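Local coordinates for protein superoxide dismutase [Mn/Fe] (Aeropyrum pernix, PDB 3AK2) that catalyses the dismutation of superoxide to dioxygen and hydrogen peroxide at a single metal centre, as a cambialistic enzyme that works with manganese or iron, at residues N17-E20 with P21-E25; G94-G97 with G98-D102; I58-V62 with R63-R67; E48-E51 with K52-G56; V147-H150 with N151-M154. All coordinates share one frame; numbering follows the deposited sequence.

Interaction 1: N17-E20 with P21-E25; sequences NALE and PYIIE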
loop_
_atom_site.group_PDB
_atom_site.type_symbol
_atom_site.label_atom_id
_atom_site.label_comp_id
_atom_site.label_asym_id
_atom_site.label_seq_id
_atom_site.Cartn_x
_atom_site.Cartn_y
_atom_site.Cartn_z
ATOM N N ASN A 17 -3.565 4.578 -34.231
ATOM C CA ASN A 17 -4.998 4.779 -34.476
ATOM C C ASN A 17 -5.777 3.486 -34.739
ATOM O O ASN A 17 -6.967 3.526 -35.062
ATOM C CB ASN A 17 -5.224 5.796 -35.608
ATOM C CG ASN A 17 -4.833 5.261 -36.979
ATOM O OD1 ASN A 17 -4.302 4.158 -37.116
ATOM N ND2 ASN A 17 -5.102 6.055 -38.008
ATOM N N ALA A 18 -5.113 2.345 -34.580
ATOM C CA ALA A 18 -5.695 1.064 -34.988
ATOM C C ALA A 18 -6.800 0.536 -34.074
ATOM O O ALA A 18 -7.528 -0.378 -34.458
ATOM C CB ALA A 18 -4.608 0.020 -35.158
ATOM N N LEU A 19 -6.927 1.107 -32.878
ATOM C CA LEU A 19 -7.951 0.656 -31.931
ATOM C C LEU A 19 -9.176 1.566 -31.884
ATOM O O LEU A 19 -10.070 1.388 -31.051
ATOM C CB LEU A 19 -7.358 0.460 -30.530
ATOM C CG LEU A 19 -6.196 -0.532 -30.406
ATOM C CD1 LEU A 19 -5.886 -0.783 -28.940
ATOM C CD2 LEU A 19 -6.454 -1.857 -31.123
ATOM N N GLU A 20 -9.212 2.537 -32.792
ATOM C CA GLU A 20 -10.372 3.408 -32.936
ATOM C C GLU A 20 -11.567 2.608 -33.451
ATOM O O GLU A 20 -11.387 1.641 -34.193
ATOM C CB GLU A 20 -10.044 4.591 -33.850
ATOM C CG GLU A 20 -8.941 5.469 -33.272
ATOM C CD GLU A 20 -8.846 6.841 -33.900
ATOM O OE1 GLU A 20 -9.280 7.012 -35.062
ATOM O OE2 GLU A 20 -8.322 7.752 -33.219
ATOM N N PRO A 21 -12.790 2.997 -33.051
ATOM C CA PRO A 21 -13.128 4.160 -32.228
ATOM C C PRO A 21 -13.034 3.931 -30.713
ATOM O O PRO A 21 -13.292 4.850 -29.943
ATOM C CB PRO A 21 -14.583 4.424 -32.615
ATOM C CG PRO A 21 -15.129 3.071 -32.884
ATOM C CD PRO A 21 -13.997 2.255 -33.462
ATOM N N TYR A 22 -12.662 2.721 -30.303
ATOM C CA TYR A 22 -12.737 2.319 -28.893
ATOM C C TYR A 22 -11.684 2.959 -27.995
ATOM O O TYR A 22 -11.980 3.323 -26.858
ATOM C CB TYR A 22 -12.741 0.794 -28.787
ATOM C CG TYR A 22 -13.851 0.210 -29.625
ATOM C CD1 TYR A 22 -13.580 -0.459 -30.819
ATOM C CD2 TYR A 22 -15.183 0.385 -29.253
ATOM C CE1 TYR A 22 -14.618 -0.969 -31.605
ATOM C CE2 TYR A 22 -16.219 -0.114 -30.026
ATOM C CZ TYR A 22 -15.931 -0.791 -31.195
ATOM O OH TYR A 22 -16.975 -1.283 -31.950
ATOM N N ILE A 23 -10.466 3.101 -28.510
ATOM C CA ILE A 23 -9.425 3.861 -27.823
ATOM C C ILE A 23 -8.766 4.777 -28.847
ATOM O O ILE A 23 -8.211 4.302 -29.836
ATOM C CB ILE A 23 -8.370 2.954 -27.138
ATOM C CG1 ILE A 23 -9.047 1.893 -26.261
ATOM C CG2 ILE A 23 -7.418 3.803 -26.305
ATOM C CD1 ILE A 23 -8.104 0.828 -25.714
ATOM N N ILE A 24 -8.834 6.084 -28.606
ATOM C CA ILE A 24 -8.370 7.072 -29.590
ATOM C C ILE A 24 -6.852 7.101 -29.766
ATOM O O ILE A 24 -6.089 6.734 -28.856
ATOM C CB ILE A 24 -8.892 8.511 -29.300
ATOM C CG1 ILE A 24 -8.491 8.977 -27.894
ATOM C CG2 ILE A 24 -10.406 8.600 -29.525
ATOM C CD1 ILE A 24 -8.711 10.465 -27.643
ATOM N N GLU A 25 -6.429 7.552 -30.944
ATOM C CA GLU A 25 -5.020 7.620 -31.314
ATOM C C GLU A 25 -4.167 8.388 -30.307
ATOM O O GLU A 25 -3.062 7.948 -29.980
ATOM C CB GLU A 25 -4.868 8.238 -32.710
ATOM C CG GLU A 25 -3.434 8.322 -33.222
ATOM C CD GLU A 25 -3.332 8.956 -34.598
ATOM O OE1 GLU A 25 -3.998 9.985 -34.835
ATOM O OE2 GLU A 25 -2.573 8.428 -35.439
HETATM O O HOH W 1 -1.654 5.880 -36.188
HETATM O O HOH W 2 -6.302 3.603 -31.680
#
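With CG anti to its carbonyl carbon (chi1 -63°) and the chain extended beyond, the side chain of Glu20 runs across the loop to the backbone of Glu25, whose own CG is anti to its N (chi1 -178°) and therefore lies along Asn17. The carboxylate of Glu20 uses OE2, on its anti side and close to its plane, to accept from Glu25 N at 3.0 Å. It thus occupies an N-H at the very start of helix 25-54, just beyond the N-cap residue Ile24, where the helix end would be expected to favour a negative group. The Asn17 and Glu25 side chains lie side by side and point the same way, amide and carboxylate planes only 18° apart; the touch itself is between Asn17 CB and Glu25 OE2, at 3.7 Å. A water then joins the two residues, accepting from Asn17 N and donating to Glu25 OE2 at 2.8 Å.

Inside the loop, a type I turn from Asn17 to Glu20 leads into a cis peptide before Pro21, and the chain folds back so that Leu19 O takes a nearly straight bond from Ile23 N at 3.1 Å and a weak one from Tyr22 N. A second water bridges the strands of the loop, donating to Ile23 O at 2.7 Å and accepting from Leu19 N. Leu19 CD1 meets Ile23 CD1 at 4.2 Å, and both side chains turn inward onto Met28 of helix 25-54. Gln174 and Tyr175, on helix 172-175, bond to the backbone of Pro21, Tyr22 and Ile24, tying this lead-in loop of the alpha-hairpin domain to the C-terminal domain.

Interaction 2: G94-G97 with G98-D102; sequences GTPG and GRVAD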
loop_
_atom_site.group_PDB
_atom_site.type_symbol
_atom_site.label_atom_id
_atom_site.label_comp_id
_atom_site.label_asym_id
_atom_site.label_seq_id
_atom_site.Cartn_x
_atom_site.Cartn_y
_atom_site.Cartn_z
ATOM N N GLY A 94 -15.297 -9.776 -29.948
ATOM C CA GLY A 94 -16.011 -11.041 -30.025
ATOM C C GLY A 94 -15.873 -11.880 -28.770
ATOM O O GLY A 94 -15.561 -11.366 -27.690
ATOM N N THR A 95 -16.102 -13.179 -28.926
ATOM C CA THR A 95 -16.103 -14.117 -27.812
ATOM C C THR A 95 -15.067 -15.205 -28.067
ATOM O O THR A 95 -14.935 -15.676 -29.201
ATOM C CB THR A 95 -17.489 -14.771 -27.636
ATOM O OG1 THR A 95 -17.844 -15.460 -28.840
ATOM C CG2 THR A 95 -18.554 -13.723 -27.326
ATOM N N PRO A 96 -14.325 -15.608 -27.017
ATOM C CA PRO A 96 -13.258 -16.588 -27.178
ATOM C C PRO A 96 -13.753 -18.006 -27.439
ATOM O O PRO A 96 -14.889 -18.351 -27.098
ATOM C CB PRO A 96 -12.539 -16.542 -25.827
ATOM C CG PRO A 96 -13.584 -16.136 -24.866
ATOM C CD PRO A 96 -14.444 -15.161 -25.617
ATOM N N GLY A 97 -12.886 -18.803 -28.055
ATOM C CA GLY A 97 -13.078 -20.242 -28.167
ATOM C C GLY A 97 -11.949 -20.957 -27.449
ATOM O O GLY A 97 -11.344 -20.407 -26.520
ATOM N N GLY A 98 -11.679 -22.189 -27.868
ATOM C CA GLY A 98 -10.539 -22.958 -27.385
ATOM C C GLY A 98 -10.488 -23.203 -25.890
ATOM O O GLY A 98 -11.523 -23.331 -25.228
ATOM N N ARG A 99 -9.265 -23.261 -25.368
ATOM C CA ARG A 99 -9.027 -23.564 -23.960
ATOM C C ARG A 99 -9.503 -22.441 -23.040
ATOM O O ARG A 99 -9.979 -22.707 -21.935
ATOM C CB ARG A 99 -7.547 -23.878 -23.707
ATOM C CG ARG A 99 -6.974 -25.033 -24.540
ATOM C CD ARG A 99 -7.595 -26.393 -24.198
ATOM N NE ARG A 99 -7.286 -26.847 -22.840
ATOM C CZ ARG A 99 -6.199 -27.534 -22.498
ATOM N NH1 ARG A 99 -6.019 -27.900 -21.236
ATOM N NH2 ARG A 99 -5.286 -27.856 -23.408
ATOM N N VAL A 100 -9.379 -21.195 -23.503
ATOM C CA VAL A 100 -9.869 -20.033 -22.754
ATOM C C VAL A 100 -11.373 -20.154 -22.501
ATOM O O VAL A 100 -11.823 -20.033 -21.363
ATOM C CB VAL A 100 -9.539 -18.693 -23.472
ATOM C CG1 VAL A 100 -10.295 -17.529 -22.846
ATOM C CG2 VAL A 100 -8.049 -18.419 -23.434
ATOM N N ALA A 101 -12.144 -20.411 -23.559
ATOM C CA ALA A 101 -13.586 -20.592 -23.422
ATOM C C ALA A 101 -13.923 -21.774 -22.517
ATOM O O ALA A 101 -14.861 -21.703 -21.727
ATOM C CB ALA A 101 -14.242 -20.764 -24.777
ATOM N N ASP A 102 -13.150 -22.851 -22.631
ATOM C CA ASP A 102 -13.385 -24.042 -21.817
ATOM C C ASP A 102 -13.236 -23.752 -20.326
ATOM O O ASP A 102 -14.104 -24.104 -19.530
ATOM C CB ASP A 102 -12.464 -25.189 -22.231
ATOM C CG ASP A 102 -12.749 -26.460 -21.457
ATOM O OD1 ASP A 102 -13.899 -26.944 -21.522
ATOM O OD2 ASP A 102 -11.832 -26.959 -20.775
#
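Pro96 lays the CB and CG side of its ring against Val100, CB coming within 3.9 Å of Val100 CG1, and the two side chains cross at about a right angle. That methyl is the branch anti to the backbone N of Val100 (chi1 168°), which directs it back to the proline that precedes the helix. Next along the helix, the methyl of Ala101 touches two carbonyl oxygens, with CB 3.4 Å from both Pro96 O and Gly97 O.

Gly97 O is also the acceptor of the backbone bond across the junction, from Ala101 N at 3.1 Å. This is an i to i+4 bond leading into helix 98-108 in the C-terminal domain, continued by Asp102 N to Gly98 O. Gly98 has a positive phi (59°), which favours glycine.

The N-H groups of Arg99 and Val100 are both taken by the carboxylate of Glu196, one by each oxygen, which ties helix 98-108 to helix 192-205. Trp192 of the same helix and Phe111 of helix 111-123 pack on Pro96, while Leu199 covers Val100.

Interaction 3: I58-V62 with R63-R67; sequences IQIDV and RAVMR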
loop_
_atom_site.group_PDB
_atom_site.type_symbol
_atom_site.label_atom_id
_atom_site.label_comp_id
_atom_site.label_asym_id
_atom_site.label_seq_id
_atom_site.Cartn_x
_atom_site.Cartn_y
_atom_site.Cartn_z
ATOM N N ILE A 58 28.766 3.885 -5.349
ATOM C CA ILE A 58 27.804 4.780 -4.705
ATOM C C ILE A 58 27.183 4.115 -3.486
ATOM O O ILE A 58 27.289 2.899 -3.314
ATOM C CB ILE A 58 26.641 5.202 -5.659
ATOM C CG1 ILE A 58 25.772 3.988 -6.033
ATOM C CG2 ILE A 58 27.167 5.928 -6.900
ATOM C CD1 ILE A 58 24.489 4.327 -6.785
ATOM N N GLN A 59 26.537 4.928 -2.655
ATOM C CA GLN A 59 25.694 4.441 -1.574
ATOM C C GLN A 59 24.259 4.430 -2.065
ATOM O O GLN A 59 23.831 5.352 -2.767
ATOM C CB GLN A 59 25.786 5.357 -0.349
ATOM C CG GLN A 59 27.198 5.573 0.192
ATOM C CD GLN A 59 27.809 4.303 0.742
ATOM O OE1 GLN A 59 27.237 3.653 1.616
ATOM N NE2 GLN A 59 28.976 3.942 0.230
ATOM N N ILE A 60 23.521 3.385 -1.700
ATOM C CA ILE A 60 22.093 3.316 -2.016
ATOM C C ILE A 60 21.255 2.989 -0.791
ATOM O O ILE A 60 21.732 2.380 0.168
ATOM C CB ILE A 60 21.746 2.299 -3.156
ATOM C CG1 ILE A 60 22.058 0.855 -2.742
ATOM C CG2 ILE A 60 22.419 2.691 -4.472
ATOM C CD1 ILE A 60 21.431 -0.199 -3.655
ATOM N N ASP A 61 19.999 3.415 -0.845
ATOM C CA ASP A 61 18.977 2.959 0.075
ATOM C C ASP A 61 18.360 1.753 -0.623
ATOM O O ASP A 61 17.629 1.900 -1.605
ATOM C CB ASP A 61 17.948 4.078 0.290
ATOM C CG ASP A 61 16.789 3.677 1.202
ATOM O OD1 ASP A 61 16.246 4.578 1.875
ATOM O OD2 ASP A 61 16.392 2.496 1.239
ATOM N N VAL A 62 18.688 0.561 -0.135
ATOM C CA VAL A 62 18.277 -0.691 -0.771
ATOM C C VAL A 62 16.750 -0.786 -0.891
ATOM O O VAL A 62 16.222 -1.114 -1.953
ATOM C CB VAL A 62 18.895 -1.910 -0.030
ATOM C CG1 VAL A 62 18.293 -3.220 -0.507
ATOM C CG2 VAL A 62 20.412 -1.927 -0.219
ATOM N N ARG A 63 16.045 -0.463 0.186
ATOM C CA ARG A 63 14.585 -0.495 0.176
ATOM C C ARG A 63 14.009 0.435 -0.895
ATOM O O ARG A 63 13.116 0.053 -1.654
ATOM C CB ARG A 63 14.043 -0.118 1.552
ATOM C CG ARG A 63 12.534 0.071 1.591
ATOM C CD ARG A 63 12.053 0.102 3.017
ATOM N NE ARG A 63 12.521 1.299 3.713
ATOM C CZ ARG A 63 12.708 1.379 5.027
ATOM N NH1 ARG A 63 13.119 2.518 5.564
ATOM N NH2 ARG A 63 12.498 0.322 5.804
ATOM N N ALA A 64 14.532 1.654 -0.956
ATOM C CA ALA A 64 14.048 2.648 -1.902
ATOM C C ALA A 64 14.288 2.222 -3.347
ATOM O O ALA A 64 13.387 2.305 -4.187
ATOM C CB ALA A 64 14.701 3.991 -1.630
ATOM N N VAL A 65 15.496 1.751 -3.643
ATOM C CA VAL A 65 15.823 1.366 -5.012
ATOM C C VAL A 65 14.974 0.167 -5.436
ATOM O O VAL A 65 14.511 0.096 -6.576
ATOM C CB VAL A 65 17.333 1.088 -5.203
ATOM C CG1 VAL A 65 17.615 0.574 -6.609
ATOM C CG2 VAL A 65 18.136 2.362 -4.961
ATOM N N MET A 66 14.738 -0.759 -4.513
ATOM C CA MET A 66 13.902 -1.907 -4.845
ATOM C C MET A 66 12.430 -1.546 -5.021
ATOM O O MET A 66 11.753 -2.127 -5.869
ATOM C CB MET A 66 14.112 -3.047 -3.858
ATOM C CG MET A 66 15.490 -3.649 -4.004
ATOM S SD MET A 66 15.881 -4.885 -2.773
ATOM C CE MET A 66 17.537 -5.329 -3.310
ATOM N N ARG A 67 11.942 -0.569 -4.255
ATOM C CA ARG A 67 10.601 -0.036 -4.490
ATOM C C ARG A 67 10.490 0.588 -5.884
ATOM O O ARG A 67 9.480 0.400 -6.568
ATOM C CB ARG A 67 10.222 0.980 -3.414
ATOM C CG ARG A 67 9.725 0.367 -2.115
ATOM C CD ARG A 67 9.664 1.413 -1.018
ATOM N NE ARG A 67 9.004 0.910 0.183
ATOM C CZ ARG A 67 8.991 1.543 1.352
ATOM N NH1 ARG A 67 9.640 2.696 1.495
ATOM N NH2 ARG A 67 8.342 1.014 2.383
HETATM O O HOH W 3 13.639 3.649 2.320
#
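Val62 and Met66, one helical turn apart, make the close apolar part of this contact: their side chains lie side by side and point the same way, with Val62 CG1 3.6 Å from Met66 CE. The methionine chain is extended beyond CG, which carries its sulfur and methyl along the valine. On another side of the turn, Ile60 CB meets Val65 CG2 at 4.0 Å. Two backbone bonds hold the turn closed, Val65 N to Asp61 O at 3.0 Å and Met66 N to Val62 O.

The Asp61 side is more polar and partly hydrated. Asp61 is the N-cap of helix 62-82. Its CG stands anti to the backbone N (chi1 178°), turning the carboxylate back over the first turn, where OD2 accepts from Ala64 N at 3.0 Å. The N-H comes from well above the carboxylate plane. The same face of the carboxylate lies over the alanine methyl, Asp61 CG being 3.5 Å from Ala64 CB. Its other oxygen takes a water at 2.8 Å from Asp61 OD1, and that water accepts from Arg63 NE at the edge of the guanidinium plane. Acid and base are therefore joined through water. The arginine reaches on to Thr124 O of the second subunit and to Asp68 of the third.

Ile60 and Val65 face helix 25-54, through His53, Ala46 and Ile50, so the helix start closes the end of the alpha-hairpin, while Val62 and Met66 pack on Leu117 and Ile144 of the second subunit, the latter on strand 141-148.

Interaction 4: E48-E51 with K52-G56; sequences EKIE and KHLKG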
loop_
_atom_site.group_PDB
_atom_site.type_symbol
_atom_site.label_atom_id
_atom_site.label_comp_id
_atom_site.label_asym_id
_atom_site.label_seq_id
_atom_site.Cartn_x
_atom_site.Cartn_y
_atom_site.Cartn_z
ATOM N N GLU A 48 20.669 0.227 -12.618
ATOM C CA GLU A 48 21.943 0.938 -12.693
ATOM C C GLU A 48 22.458 1.308 -11.301
ATOM O O GLU A 48 23.658 1.196 -11.023
ATOM C CB GLU A 48 21.809 2.188 -13.555
ATOM C CG GLU A 48 23.116 2.926 -13.770
ATOM C CD GLU A 48 22.987 4.072 -14.747
ATOM O OE1 GLU A 48 21.906 4.701 -14.798
ATOM O OE2 GLU A 48 23.975 4.346 -15.462
ATOM N N LYS A 49 21.553 1.743 -10.427
ATOM C CA LYS A 49 21.907 2.032 -9.040
ATOM C C LYS A 49 22.397 0.792 -8.300
ATOM O O LYS A 49 23.385 0.851 -7.563
ATOM C CB LYS A 49 20.737 2.678 -8.305
ATOM C CG LYS A 49 20.450 4.085 -8.787
ATOM C CD LYS A 49 19.141 4.624 -8.253
ATOM C CE LYS A 49 18.753 5.888 -9.004
ATOM N NZ LYS A 49 17.437 6.415 -8.561
ATOM N N ILE A 50 21.713 -0.332 -8.498
ATOM C CA ILE A 50 22.138 -1.587 -7.893
ATOM C C ILE A 50 23.534 -1.965 -8.396
ATOM O O ILE A 50 24.404 -2.332 -7.602
ATOM C CB ILE A 50 21.100 -2.713 -8.122
ATOM C CG1 ILE A 50 19.800 -2.367 -7.387
ATOM C CG2 ILE A 50 21.642 -4.063 -7.643
ATOM C CD1 ILE A 50 18.604 -3.230 -7.734
ATOM N N GLU A 51 23.756 -1.831 -9.701
ATOM C CA GLU A 51 25.063 -2.108 -10.300
ATOM C C GLU A 51 26.179 -1.249 -9.690
ATOM O O GLU A 51 27.220 -1.772 -9.279
ATOM C CB GLU A 51 25.002 -1.921 -11.818
ATOM C CG GLU A 51 26.300 -2.233 -12.543
ATOM C CD GLU A 51 26.183 -2.099 -14.049
ATOM O OE1 GLU A 51 26.803 -2.916 -14.757
ATOM O OE2 GLU A 51 25.474 -1.185 -14.531
ATOM N N LYS A 52 25.959 0.060 -9.627
ATOM C CA LYS A 52 26.947 0.974 -9.051
ATOM C C LYS A 52 27.221 0.671 -7.575
ATOM O O LYS A 52 28.366 0.768 -7.114
ATOM C CB LYS A 52 26.499 2.423 -9.232
ATOM C CG LYS A 52 26.611 2.941 -10.657
ATOM C CD LYS A 52 26.082 4.359 -10.754
ATOM C CE LYS A 52 26.062 4.845 -12.190
ATOM N NZ LYS A 52 25.358 6.154 -12.310
ATOM N N HIS A 53 26.176 0.307 -6.839
ATOM C CA HIS A 53 26.317 -0.135 -5.454
ATOM C C HIS A 53 27.221 -1.364 -5.353
ATOM O O HIS A 53 28.148 -1.395 -4.539
ATOM C CB HIS A 53 24.948 -0.438 -4.836
ATOM C CG HIS A 53 25.013 -1.322 -3.626
ATOM N ND1 HIS A 53 25.296 -0.841 -2.366
ATOM C CD2 HIS A 53 24.837 -2.659 -3.489
ATOM C CE1 HIS A 53 25.289 -1.843 -1.504
ATOM N NE2 HIS A 53 25.015 -2.957 -2.159
ATOM N N LEU A 54 26.946 -2.366 -6.184
ATOM C CA LEU A 54 27.697 -3.619 -6.169
ATOM C C LEU A 54 29.154 -3.419 -6.582
ATOM O O LEU A 54 30.030 -4.169 -6.154
ATOM C CB LEU A 54 27.021 -4.668 -7.061
ATOM C CG LEU A 54 25.689 -5.261 -6.586
ATOM C CD1 LEU A 54 24.970 -5.957 -7.734
ATOM C CD2 LEU A 54 25.874 -6.212 -5.405
ATOM N N LYS A 55 29.407 -2.397 -7.399
ATOM C CA LYS A 55 30.767 -2.064 -7.830
ATOM C C LYS A 55 31.510 -1.171 -6.830
ATOM O O LYS A 55 32.675 -0.822 -7.049
ATOM C CB LYS A 55 30.751 -1.421 -9.222
ATOM C CG LYS A 55 30.298 -2.364 -10.334
ATOM C CD LYS A 55 30.445 -1.751 -11.717
ATOM C CE LYS A 55 29.467 -0.608 -11.942
ATOM N NZ LYS A 55 29.331 -0.276 -13.387
ATOM N N GLY A 56 30.841 -0.819 -5.732
ATOM C CA GLY A 56 31.429 0.019 -4.682
ATOM C C GLY A 56 31.618 1.464 -5.100
ATOM O O GLY A 56 32.557 2.129 -4.654
#
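Glu51 and Lys52, adjacent in the last turns of helix 25-54, give up the most surface to this contact, and each pairs with a residue four positions away. Glu51 crosses Lys55 at a slant. Its CG is anti to the backbone N (chi1 -178°), and the bend of the lysine chain at chi3 folds the ammonium end over the glutamate: Glu51 CG is 3.6 Å from Lys55 CE. The charges stay further apart, with Glu51 OE1 and Lys55 NZ in a long salt bridge of 3.9 Å; Glu51 OE1 is hydrogen-bonded to the hydroxyl of Ser3, its firmer partner.

Lys52 instead runs fully extended beside Glu48, both chains pointing the same way. Lys52 CE lies 3.9 Å from Glu48 CG, and the ion pair from Glu48 OE2 to Lys52 NZ is again long. Both pairs have the i to i+4 spacing that brings side chains together on one flank of an alpha-helix. The helix ends in a Schellman motif at Gly56, whose positive phi (71°) turns the chain out of the spiral. Gly56 N bonds back to His53 O, and Lys55 N to Glu51 O at 3.0 Å is more bent than the bonds before it, such as Leu54 N to Ile50 O.

Ile50 lies alongside Leu54 on another flank, Ile50 CG2 meeting Leu54 CD1 at 3.8 Å. There Leu117 of the second subunit packs on Ile50 and His53, and Lys113 of that subunit bonds to Leu54 O.

Interaction 5: V147-H150 with N151-M154; sequences VEKH and NVLM. With EDO (1,2-ethanediol), chain F.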
loop_
_atom_site.group_PDB
_atom_site.type_symbol
_atom_site.label_atom_id
_atom_site.label_comp_id
_atom_site.label_asym_id
_atom_site.label_seq_id
_atom_site.Cartn_x
_atom_site.Cartn_y
_atom_site.Cartn_z
ATOM N N VAL A 147 -5.042 -5.241 -9.497
ATOM C CA VAL A 147 -3.738 -4.736 -9.094
ATOM C C VAL A 147 -3.855 -3.218 -8.972
ATOM O O VAL A 147 -4.414 -2.568 -9.859
ATOM C CB VAL A 147 -2.639 -5.135 -10.111
ATOM C CG1 VAL A 147 -1.313 -4.457 -9.792
ATOM C CG2 VAL A 147 -2.472 -6.655 -10.160
ATOM N N GLU A 148 -3.364 -2.662 -7.865
ATOM C CA GLU A 148 -3.297 -1.209 -7.686
ATOM C C GLU A 148 -1.900 -0.727 -8.071
ATOM O O GLU A 148 -0.927 -1.474 -7.936
ATOM C CB GLU A 148 -3.661 -0.820 -6.250
ATOM C CG GLU A 148 -5.150 -1.002 -5.958
ATOM C CD GLU A 148 -5.560 -0.634 -4.541
ATOM O OE1 GLU A 148 -6.623 -1.125 -4.106
ATOM O OE2 GLU A 148 -4.835 0.137 -3.863
ATOM N N LYS A 149 -1.795 0.512 -8.553
ATOM C CA LYS A 149 -0.580 0.963 -9.238
ATOM C C LYS A 149 -0.195 -0.120 -10.250
ATOM O O LYS A 149 -1.038 -0.520 -11.048
ATOM C CB LYS A 149 0.558 1.289 -8.257
ATOM C CG LYS A 149 0.267 2.493 -7.350
ATOM C CD LYS A 149 1.531 3.118 -6.748
ATOM C CE LYS A 149 2.229 2.221 -5.749
ATOM N NZ LYS A 149 3.326 3.004 -5.119
ATOM N N HIS A 150 1.047 -0.600 -10.207
ATOM C CA HIS A 150 1.454 -1.758 -11.006
ATOM C C HIS A 150 1.839 -2.940 -10.148
ATOM O O HIS A 150 2.026 -4.046 -10.659
ATOM C CB HIS A 150 2.651 -1.403 -11.873
ATOM C CG HIS A 150 2.385 -0.285 -12.812
ATOM N ND1 HIS A 150 3.211 0.812 -12.935
ATOM C CD2 HIS A 150 1.363 -0.091 -13.674
ATOM C CE1 HIS A 150 2.704 1.634 -13.838
ATOM N NE2 HIS A 150 1.584 1.109 -14.299
ATOM N N ASN A 151 1.954 -2.705 -8.844
ATOM C CA ASN A 151 2.741 -3.572 -7.969
ATOM C C ASN A 151 2.162 -3.627 -6.568
ATOM O O ASN A 151 2.896 -3.766 -5.598
ATOM C CB ASN A 151 4.190 -3.070 -7.911
ATOM C CG ASN A 151 4.302 -1.675 -7.311
ATOM O OD1 ASN A 151 3.373 -0.862 -7.397
ATOM N ND2 ASN A 151 5.447 -1.388 -6.713
ATOM N N VAL A 152 0.844 -3.489 -6.461
ATOM C CA VAL A 152 0.150 -3.614 -5.188
ATOM C C VAL A 152 -1.020 -4.558 -5.433
ATOM O O VAL A 152 -1.781 -4.383 -6.389
ATOM C CB VAL A 152 -0.333 -2.239 -4.654
ATOM C CG1 VAL A 152 -1.093 -2.390 -3.331
ATOM C CG2 VAL A 152 0.850 -1.272 -4.486
ATOM N N LEU A 153 -1.136 -5.569 -4.576
ATOM C CA LEU A 153 -2.123 -6.664 -4.686
ATOM C C LEU A 153 -1.716 -7.758 -5.661
ATOM O O LEU A 153 -2.323 -8.829 -5.661
ATOM C CB LEU A 153 -3.545 -6.181 -5.019
ATOM C CG LEU A 153 -4.159 -5.078 -4.156
ATOM C CD1 LEU A 153 -5.566 -4.745 -4.642
ATOM C CD2 LEU A 153 -4.170 -5.445 -2.682
ATOM N N MET A 154 -0.711 -7.514 -6.497
ATOM C CA MET A 154 -0.186 -8.600 -7.315
ATOM C C MET A 154 0.506 -9.617 -6.414
ATOM O O MET A 154 1.087 -9.259 -5.387
ATOM C CB MET A 154 0.753 -8.092 -8.413
ATOM C CG MET A 154 1.146 -9.173 -9.424
ATOM S SD MET A 154 -0.291 -10.038 -10.110
ATOM C CE MET A 154 0.499 -11.399 -10.972
HETATM C C1 EDO F . -1.234 3.243 -3.401
HETATM O O1 EDO F . -0.426 3.967 -4.334
HETATM C C2 EDO F . -1.711 1.951 -4.048
HETATM O O2 EDO F . -3.017 2.163 -4.595
#
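Backbone bonds between Glu148 and Val152 fix the turn: Glu148 N gives to Val152 O at 2.8 Å, and Glu148 O accepts two weak bonds, from Val152 N at 3.1 Å and from Asn151 N. With Asn151 and Val152 both facing Glu148 across this antiparallel hydrogen-bonded pair, the arrangement is a classic beta bulge, placed where strand 141-148 ends.

The apolar contact is Val147 CG2 on Met154 CB at 3.9 Å; Met154 also packs on Met154 of the second subunit. A methyl of Leu153 lies beside the glutamate chain and crosses it obliquely, Leu153 CD1 to Glu148 CG 4.0 Å.

Among polar groups, Glu148 OE2 accepts from O2 of a 1,2-ethanediol, probably from the crystallisation liquor, at 2.8 Å; the diol also bonds to Glu148 of the fourth subunit. Glu148 OE1 forms a salt bridge with Arg67 of the second subunit. Lys149 NZ pairs with Glu126 and Glu148 of the fourth subunit. Asn151 OD1, 3.6 Å from Lys149 CB, is buried without a polar partner; its ND2 bonds to Ser70.

Ring contacts gather at His150, whose side chain comes within about 5 Å of the manganese ion, stacks on Trp167 and meets Tyr39 edge-to-face.

Interactions 3 and 4 touch, their centres about 10 Å apart: Ile58 CG1 packs on Lys52 CB at 3.6 Å, and Ile60 on His53, so the end of helix 25-54 and the start of helix 62-82 close the same tip of the alpha-hairpin. Interactions 3 and 5 come within about 4 Å between nearest atoms without touching, and both meet the second subunit. The manganese is held by His31, His79, Asp165 and His169; interaction 5 approaches it through His150, and in interaction 1 the side chain of Ile23 is about 10 Å from the manganese ion. Interaction 2 lies nearest interaction 1, centres about 24 Å apart, and about 47 Å from interaction 4.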